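Local coordinates for cryptic loci regulator 2 (PDB 5IKJ), which is required for transcriptional gene silencing by the SHREC repressor complex and for proper nucleosome positioning at heterochromatic loci in fission yeast, at residues T333-G338 against G381-A386; D393-S398 against A489-R494. All blocks are in the same frame, centred on the assembly; numbering follows the deposited sequence.

Along the chain the two contacts come in series, neither nested nor crossed. Interaction 1 closes first, when segment 381-386, on strand 377-384, returns to 333-338, on strand 333-340, after 42 intervening residues. Interaction 2 opens a few residues later at 393-398 and closes a longer excursion, 90 residues holding one helix and several strands, when segment 489-494 comes back. The centres lie about 13 Å apart within one mixed sheet, and strand 411-419 pairs with both 377-384 and 394-397. A direct tie joins the two contacts as well: Arg384 of interaction 1 gives a weak hydrogen bond from NE to Val491 O of interaction 2.

Interaction 1: residues T333-G338 against G381-A386; sequences TWNLFG and GIFRGA
Leu336 pairs with Ile382 and Phe337 with Gly381, on short strand segments running at 169° to one another, so nearly exactly antiparallel. Phe383 N bonds to Asn335 O at 3.1 Å and Phe337 N to Gly381 O at 3.2 Å; the return bonds, from Asn335 N to Phe383 O and from Gly381 N to Phe337 O, are weak. Beyond the end of the second strand, Gly385 N reaches Thr333 O at 2.9 Å.

One face of the pair carries Phe337 and Phe383. The CG of Phe337 sits between its backbone N and carbonyl carbon (chi1 56°), and the ring lies across the neighbouring strand with a face over Gly381, whose CA is 4.1 Å from the ring centroid in a CH-pi contact. The tight fit explains the glycine, since a CB there would run into CZ of the ring. Phe337 CE2 also meets Phe383 CD2 at 3.6 Å, the two ring planes inclined by 53°. Beside Phe383 lies the Asn335 amide, pointing the same way and almost parallel to the ring, its OD1 3.2 Å from Phe383 CB. An alanine in place of Phe337 would probably open a gap over Gly381 and leave Phe383 CD2 without its contact to CE2.

On the other face, Ile382 CD1 touches both Trp334 CE3 (3.7 Å) and Leu336 CD2. Trp334 and Leu336 also pack on apolar side chains of a neighbouring protein chain. The strand angle and the alternating faces identify an antiparallel strand pair within the mixed sheet.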
ATOM      1  N   THR A 333      15.625   3.639 -16.384  1.00 51.74           N
ATOM      2  CA  THR A 333      15.484   2.334 -15.762  1.00 64.84           C
ATOM      3  C   THR A 333      14.015   2.003 -15.517  1.00 64.36           C
ATOM      4  O   THR A 333      13.118   2.830 -15.698  1.00 58.91           O
ATOM      5  CB  THR A 333      16.252   2.271 -14.438  1.00 58.67           C
ATOM      6  OG1 THR A 333      15.667   3.183 -13.500  1.00 59.71           O
ATOM      7  CG2 THR A 333      17.716   2.618 -14.642  1.00 56.12           C
ATOM      8  N   TRP A 334      13.782   0.759 -15.103  1.00 59.93           N
ATOM      9  CA  TRP A 334      12.475   0.324 -14.630  1.00 55.57           C
ATOM     10  C   TRP A 334      12.673  -0.911 -13.767  1.00 55.54           C
ATOM     11  O   TRP A 334      13.615  -1.680 -13.974  1.00 56.31           O
ATOM     12  CB  TRP A 334      11.513   0.025 -15.788  1.00 48.70           C
ATOM     13  CG  TRP A 334      11.967  -1.077 -16.702  1.00 58.87           C
ATOM     14  CD1 TRP A 334      12.765  -0.953 -17.803  1.00 60.66           C
ATOM     15  CD2 TRP A 334      11.638  -2.469 -16.601  1.00 54.90           C
ATOM     16  NE1 TRP A 334      12.956  -2.180 -18.391  1.00 53.51           N
ATOM     17  CE2 TRP A 334      12.276  -3.127 -17.673  1.00 55.41           C
ATOM     18  CE3 TRP A 334      10.870  -3.222 -15.709  1.00 54.17           C
ATOM     19  CZ2 TRP A 334      12.167  -4.502 -17.875  1.00 56.75           C
ATOM     20  CZ3 TRP A 334      10.764  -4.588 -15.911  1.00 57.38           C
ATOM     21  CH2 TRP A 334      11.410  -5.212 -16.985  1.00 56.05           C
ATOM     22  N   ASN A 335      11.784  -1.091 -12.791  1.00 54.24           N
ATOM     23  CA  ASN A 335      11.873  -2.245 -11.906  1.00 55.62           C
ATOM     24  C   ASN A 335      10.497  -2.594 -11.362  1.00 54.13           C
ATOM     25  O   ASN A 335       9.775  -1.717 -10.877  1.00 49.48           O
ATOM     26  CB  ASN A 335      12.851  -1.979 -10.752  1.00 50.31           C
ATOM     27  CG  ASN A 335      12.478  -0.759  -9.932  1.00 48.48           C
ATOM     28  OD1 ASN A 335      12.557   0.372 -10.412  1.00 53.11           O
ATOM     29  ND2 ASN A 335      12.094  -0.980  -8.680  1.00 50.69           N
ATOM     30  N   LEU A 336      10.141  -3.874 -11.451  1.00 53.81           N
ATOM     31  CA  LEU A 336       8.937  -4.375 -10.810  1.00 46.89           C
ATOM     32  C   LEU A 336       9.146  -4.466  -9.303  1.00 42.16           C
ATOM     33  O   LEU A 336      10.272  -4.610  -8.819  1.00 50.60           O
ATOM     34  CB  LEU A 336       8.570  -5.755 -11.362  1.00 51.23           C
ATOM     35  CG  LEU A 336       8.010  -5.857 -12.781  1.00 58.34           C
ATOM     36  CD1 LEU A 336       8.281  -7.243 -13.341  1.00 51.65           C
ATOM     37  CD2 LEU A 336       6.518  -5.566 -12.792  1.00 46.88           C
ATOM     38  N   PHE A 337       8.047  -4.384  -8.558  1.00 43.07           N
ATOM     39  CA  PHE A 337       8.100  -4.544  -7.113  1.00 45.66           C
ATOM     40  C   PHE A 337       6.742  -5.003  -6.604  1.00 42.96           C
ATOM     41  O   PHE A 337       5.713  -4.809  -7.255  1.00 47.48           O
ATOM     42  CB  PHE A 337       8.514  -3.241  -6.413  1.00 49.55           C
ATOM     43  CG  PHE A 337       7.632  -2.068  -6.738  1.00 38.88           C
ATOM     44  CD1 PHE A 337       6.453  -1.856  -6.045  1.00 41.62           C
ATOM     45  CD2 PHE A 337       7.990  -1.174  -7.730  1.00 40.53           C
ATOM     46  CE1 PHE A 337       5.642  -0.778  -6.342  1.00 43.83           C
ATOM     47  CE2 PHE A 337       7.186  -0.091  -8.031  1.00 46.45           C
ATOM     48  CZ  PHE A 337       6.009   0.106  -7.336  1.00 45.38           C
ATOM     49  N   GLY A 338       6.756  -5.621  -5.427  1.00 43.58           N
ATOM     50  CA  GLY A 338       5.531  -5.995  -4.751  1.00 48.62           C
ATOM     51  C   GLY A 338       4.850  -7.216  -5.331  1.00 54.94           C
ATOM     52  O   GLY A 338       3.669  -7.161  -5.693  1.00 44.34           O
ATOM     53  N   GLY A 381       3.196  -3.033  -8.530  1.00 42.34           N
ATOM     54  CA  GLY A 381       3.529  -1.835  -9.275  1.00 45.18           C
ATOM     55  C   GLY A 381       4.858  -1.968  -9.984  1.00 47.11           C
ATOM     56  O   GLY A 381       5.517  -3.009  -9.941  1.00 46.57           O
ATOM     57  N   ILE A 382       5.245  -0.875 -10.637  1.00 46.32           N
ATOM     58  CA  ILE A 382       6.442  -0.842 -11.467  1.00 48.97           C
ATOM     59  C   ILE A 382       6.895   0.603 -11.611  1.00 49.69           C
ATOM     60  O   ILE A 382       6.081   1.497 -11.865  1.00 48.11           O
ATOM     61  CB  ILE A 382       6.169  -1.478 -12.843  1.00 44.34           C
ATOM     62  CG1 ILE A 382       7.463  -1.612 -13.647  1.00 49.07           C
ATOM     63  CG2 ILE A 382       5.145  -0.654 -13.619  1.00 45.70           C
ATOM     64  CD1 ILE A 382       7.322  -2.486 -14.880  1.00 48.11           C
ATOM     65  N   PHE A 383       8.190   0.847 -11.433  1.00 49.13           N
ATOM     66  CA  PHE A 383       8.770   2.136 -11.784  1.00 48.29           C
ATOM     67  C   PHE A 383       9.006   2.169 -13.286  1.00 44.10           C
ATOM     68  O   PHE A 383       9.704   1.304 -13.826  1.00 49.53           O
ATOM     69  CB  PHE A 383      10.086   2.365 -11.043  1.00 49.53           C
ATOM     70  CG  PHE A 383       9.923   2.895  -9.650  1.00 36.23           C
ATOM     71  CD1 PHE A 383       9.727   4.248  -9.429  1.00 42.97           C
ATOM     72  CD2 PHE A 383       9.989   2.046  -8.560  1.00 47.06           C
ATOM     73  CE1 PHE A 383       9.583   4.743  -8.145  1.00 45.97           C
ATOM     74  CE2 PHE A 383       9.848   2.534  -7.273  1.00 44.34           C
ATOM     75  CZ  PHE A 383       9.645   3.885  -7.066  1.00 44.43           C
ATOM     76  N   ARG A 384       8.424   3.152 -13.964  1.00 50.39           N
ATOM     77  CA  ARG A 384       8.690   3.385 -15.379  1.00 46.95           C
ATOM     78  C   ARG A 384       9.488   4.678 -15.472  1.00 50.69           C
ATOM     79  O   ARG A 384       8.918   5.773 -15.450  1.00 53.77           O
ATOM     80  CB  ARG A 384       7.404   3.468 -16.196  1.00 45.02           C
ATOM     81  CG  ARG A 384       7.673   3.629 -17.684  1.00 42.13           C
ATOM     82  CD  ARG A 384       6.439   3.985 -18.482  1.00 48.17           C
ATOM     83  NE  ARG A 384       6.761   4.085 -19.902  1.00 54.53           N
ATOM     84  CZ  ARG A 384       7.379   5.122 -20.461  1.00 51.76           C
ATOM     85  NH1 ARG A 384       7.747   6.163 -19.724  1.00 60.07           N
ATOM     86  NH2 ARG A 384       7.635   5.118 -21.761  1.00 54.09           N
ATOM     87  N   GLY A 385      10.807   4.548 -15.579  1.00 59.89           N
ATOM     88  CA  GLY A 385      11.670   5.709 -15.630  1.00 60.96           C
ATOM     89  C   GLY A 385      11.473   6.626 -14.440  1.00 50.75           C
ATOM     90  O   GLY A 385      11.804   6.264 -13.306  1.00 49.54           O
ATOM     91  N   ALA A 386      10.916   7.812 -14.686  1.00 49.34           N
ATOM     92  CA  ALA A 386      10.747   8.809 -13.637  1.00 51.92           C
ATOM     93  C   ALA A 386       9.524   8.562 -12.766  1.00 53.89           C
ATOM     94  O   ALA A 386       9.467   9.080 -11.645  1.00 53.46           O
ATOM     95  CB  ALA A 386      10.638  10.204 -14.255  1.00 47.21           C
TER

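Interaction 2: residues D393-S398 against A489-R494; sequences DLCVIS and ADVLGR
Val396 and Gly493 form a hydrogen-bonded antiparallel pair, Ile397 and Val491 a non-hydrogen-bonded one, and the residue left over between them, Leu492, marks a beta bulge in the mixed sheet; both segments belong to the Clr2 family region, of the SH3 clan. The strand segments are inclined at 143°, well away from strictly antiparallel. Across the bulge, Val396 is gripped on both backbone sides: its N donates to Gly493 O at 2.8 Å, and its O accepts Leu492 N. Further on, Ser398 N bonds to Asp490 O at 2.9 Å. Gly493 has backbone angles that would jam a CB against the preceding carbonyl.

Leu492 can be followed outward. Its CB rests 3.7 Å from Val396 O, and CG is set anti to its own carbonyl carbon (chi1 -55°), which brings it beside Ser398 N and OG. From there CD1 lies against Ile397 C and Ser398 N and meets Val396 CG1 at 4.0 Å, the two side chains crossing, while CD2 touches Ser398 OG at 3.3 Å. Leu492 thus lays CD1 on the Ile397-Ser398 peptide and CD2 on the Ser398 hydroxyl.

Cys395 SG packs against Val491 CG1, near Leu389 of strand 387-390. Asp490 OD1 is taken by the backbone of a neighbouring protein chain. At the far end, Arg494 forms a salt bridge to Glu246, and Asp393 has salt bridges to Arg243 and Arg462. A water sits between Asp393 and Arg494, 2.9 Å from Asp393 OD1 and accepting from Arg494 NE at 3.1 Å.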
ATOM      1  N   ASP A 393      -4.285   1.970 -10.818  1.00 45.08           N
ATOM      2  CA  ASP A 393      -3.802   3.279 -11.227  1.00 39.65           C
ATOM      3  C   ASP A 393      -4.319   3.616 -12.625  1.00 46.38           C
ATOM      4  O   ASP A 393      -4.944   2.794 -13.300  1.00 47.80           O
ATOM      5  CB  ASP A 393      -2.270   3.296 -11.187  1.00 46.99           C
ATOM      6  CG  ASP A 393      -1.689   4.689 -11.313  1.00 45.74           C
ATOM      7  OD1 ASP A 393      -2.435   5.676 -11.128  1.00 46.19           O
ATOM      8  OD2 ASP A 393      -0.479   4.794 -11.595  1.00 50.68           O
ATOM      9  N   LEU A 394      -4.058   4.851 -13.053  1.00 47.83           N
ATOM     10  CA  LEU A 394      -4.427   5.326 -14.380  1.00 39.58           C
ATOM     11  C   LEU A 394      -3.161   5.657 -15.154  1.00 49.46           C
ATOM     12  O   LEU A 394      -2.312   6.411 -14.665  1.00 52.02           O
ATOM     13  CB  LEU A 394      -5.332   6.559 -14.288  1.00 44.78           C
ATOM     14  CG  LEU A 394      -6.509   6.441 -13.317  1.00 46.49           C
ATOM     15  CD1 LEU A 394      -7.228   7.773 -13.176  1.00 45.73           C
ATOM     16  CD2 LEU A 394      -7.476   5.354 -13.769  1.00 51.13           C
ATOM     17  N   CYS A 395      -3.033   5.097 -16.358  1.00 49.58           N
ATOM     18  CA  CYS A 395      -1.833   5.277 -17.161  1.00 41.33           C
ATOM     19  C   CYS A 395      -2.207   5.543 -18.613  1.00 55.39           C
ATOM     20  O   CYS A 395      -3.261   5.115 -19.092  1.00 49.82           O
ATOM     21  CB  CYS A 395      -0.916   4.047 -17.084  1.00 55.78           C
ATOM     22  SG  CYS A 395      -1.546   2.594 -17.965  1.00 64.02           S
ATOM     23  N   VAL A 396      -1.324   6.255 -19.305  1.00 53.58           N
ATOM     24  CA  VAL A 396      -1.465   6.530 -20.730  1.00 54.17           C
ATOM     25  C   VAL A 396      -0.812   5.396 -21.507  1.00 47.28           C
ATOM     26  O   VAL A 396       0.243   4.885 -21.116  1.00 50.43           O
ATOM     27  CB  VAL A 396      -0.831   7.890 -21.085  1.00 58.43           C
ATOM     28  CG1 VAL A 396      -0.942   8.170 -22.579  1.00 50.15           C
ATOM     29  CG2 VAL A 396      -1.480   9.011 -20.283  1.00 50.48           C
ATOM     30  N   ILE A 397      -1.438   5.001 -22.617  1.00 52.00           N
ATOM     31  CA  ILE A 397      -0.918   3.938 -23.466  1.00 53.28           C
ATOM     32  C   ILE A 397      -0.936   4.408 -24.913  1.00 49.30           C
ATOM     33  O   ILE A 397      -1.698   5.299 -25.295  1.00 54.39           O
ATOM     34  CB  ILE A 397      -1.714   2.620 -23.325  1.00 62.70           C
ATOM     35  CG1 ILE A 397      -3.153   2.799 -23.827  1.00 50.38           C
ATOM     36  CG2 ILE A 397      -1.693   2.146 -21.877  1.00 56.14           C
ATOM     37  CD1 ILE A 397      -3.967   1.523 -23.836  1.00 60.08           C
ATOM     38  N   SER A 398      -0.079   3.788 -25.722  1.00 57.76           N
ATOM     39  CA  SER A 398      -0.081   4.048 -27.155  1.00 64.11           C
ATOM     40  C   SER A 398      -1.426   3.660 -27.755  1.00 63.90           C
ATOM     41  O   SER A 398      -1.941   2.568 -27.499  1.00 70.13           O
ATOM     42  CB  SER A 398       1.039   3.264 -27.838  1.00 59.27           C
ATOM     43  OG  SER A 398       2.303   3.595 -27.292  1.00 78.79           O
ATOM     44  N   ALA A 489       5.684  -2.260 -22.991  1.00 53.26           N
ATOM     45  CA  ALA A 489       6.238  -1.465 -24.082  1.00 58.08           C
ATOM     46  C   ALA A 489       5.267  -0.396 -24.569  1.00 55.73           C
ATOM     47  O   ALA A 489       5.699   0.632 -25.101  1.00 60.72           O
ATOM     48  CB  ALA A 489       6.627  -2.380 -25.244  1.00 59.77           C
ATOM     49  N   ASP A 490       3.962  -0.615 -24.410  1.00 56.36           N
ATOM     50  CA  ASP A 490       2.955   0.317 -24.903  1.00 49.60           C
ATOM     51  C   ASP A 490       2.410   1.233 -23.816  1.00 51.57           C
ATOM     52  O   ASP A 490       1.496   2.018 -24.088  1.00 48.67           O
ATOM     53  CB  ASP A 490       1.802  -0.453 -25.561  1.00 54.48           C
ATOM     54  CG  ASP A 490       2.191  -1.048 -26.902  1.00 55.23           C
ATOM     55  OD1 ASP A 490       3.019  -0.437 -27.608  1.00 60.47           O
ATOM     56  OD2 ASP A 490       1.669  -2.126 -27.252  1.00 66.45           O
ATOM     57  N   VAL A 491       2.936   1.150 -22.599  1.00 50.11           N
ATOM     58  CA  VAL A 491       2.607   2.100 -21.543  1.00 54.40           C
ATOM     59  C   VAL A 491       3.545   3.292 -21.671  1.00 57.50           C
ATOM     60  O   VAL A 491       4.772   3.129 -21.691  1.00 55.49           O
ATOM     61  CB  VAL A 491       2.724   1.450 -20.156  1.00 55.05           C
ATOM     62  CG1 VAL A 491       2.387   2.457 -19.064  1.00 58.82           C
ATOM     63  CG2 VAL A 491       1.811   0.237 -20.059  1.00 53.00           C
ATOM     64  N   LEU A 492       2.971   4.489 -21.760  1.00 56.86           N
ATOM     65  CA  LEU A 492       3.746   5.701 -21.992  1.00 60.12           C
ATOM     66  C   LEU A 492       4.056   6.467 -20.716  1.00 59.31           C
ATOM     67  O   LEU A 492       5.081   7.155 -20.656  1.00 57.89           O
ATOM     68  CB  LEU A 492       3.000   6.622 -22.963  1.00 54.58           C
ATOM     69  CG  LEU A 492       2.617   5.982 -24.302  1.00 60.85           C
ATOM     70  CD1 LEU A 492       1.810   6.949 -25.157  1.00 59.59           C
ATOM     71  CD2 LEU A 492       3.852   5.510 -25.058  1.00 61.28           C
ATOM     72  N   GLY A 493       3.209   6.367 -19.704  1.00 54.43           N
ATOM     73  CA  GLY A 493       3.459   7.045 -18.451  1.00 56.13           C
ATOM     74  C   GLY A 493       2.181   7.160 -17.643  1.00 59.06           C
ATOM     75  O   GLY A 493       1.153   6.577 -17.982  1.00 61.17           O
ATOM     76  N   ARG A 494       2.281   7.923 -16.561  1.00 52.33           N
ATOM     77  CA  ARG A 494       1.127   8.167 -15.712  1.00 50.72           C
ATOM     78  C   ARG A 494       0.125   9.085 -16.399  1.00 53.64           C
ATOM     79  O   ARG A 494       0.484   9.951 -17.200  1.00 55.24           O
ATOM     80  CB  ARG A 494       1.549   8.805 -14.393  1.00 59.16           C
ATOM     81  CG  ARG A 494       2.314   7.899 -13.444  1.00 57.32           C
ATOM     82  CD  ARG A 494       2.669   8.648 -12.164  1.00 53.66           C
ATOM     83  NE  ARG A 494       1.496   9.290 -11.574  1.00 53.01           N
ATOM     84  CZ  ARG A 494       1.520  10.045 -10.482  1.00 47.77           C
ATOM     85  NH1 ARG A 494       2.658  10.261  -9.839  1.00 56.06           N
ATOM     86  NH2 ARG A 494       0.397  10.584 -10.031  1.00 48.97           N
TER
HETATM   87  O   HOH W   1      -1.334   8.225 -12.104  1.00 52.77           O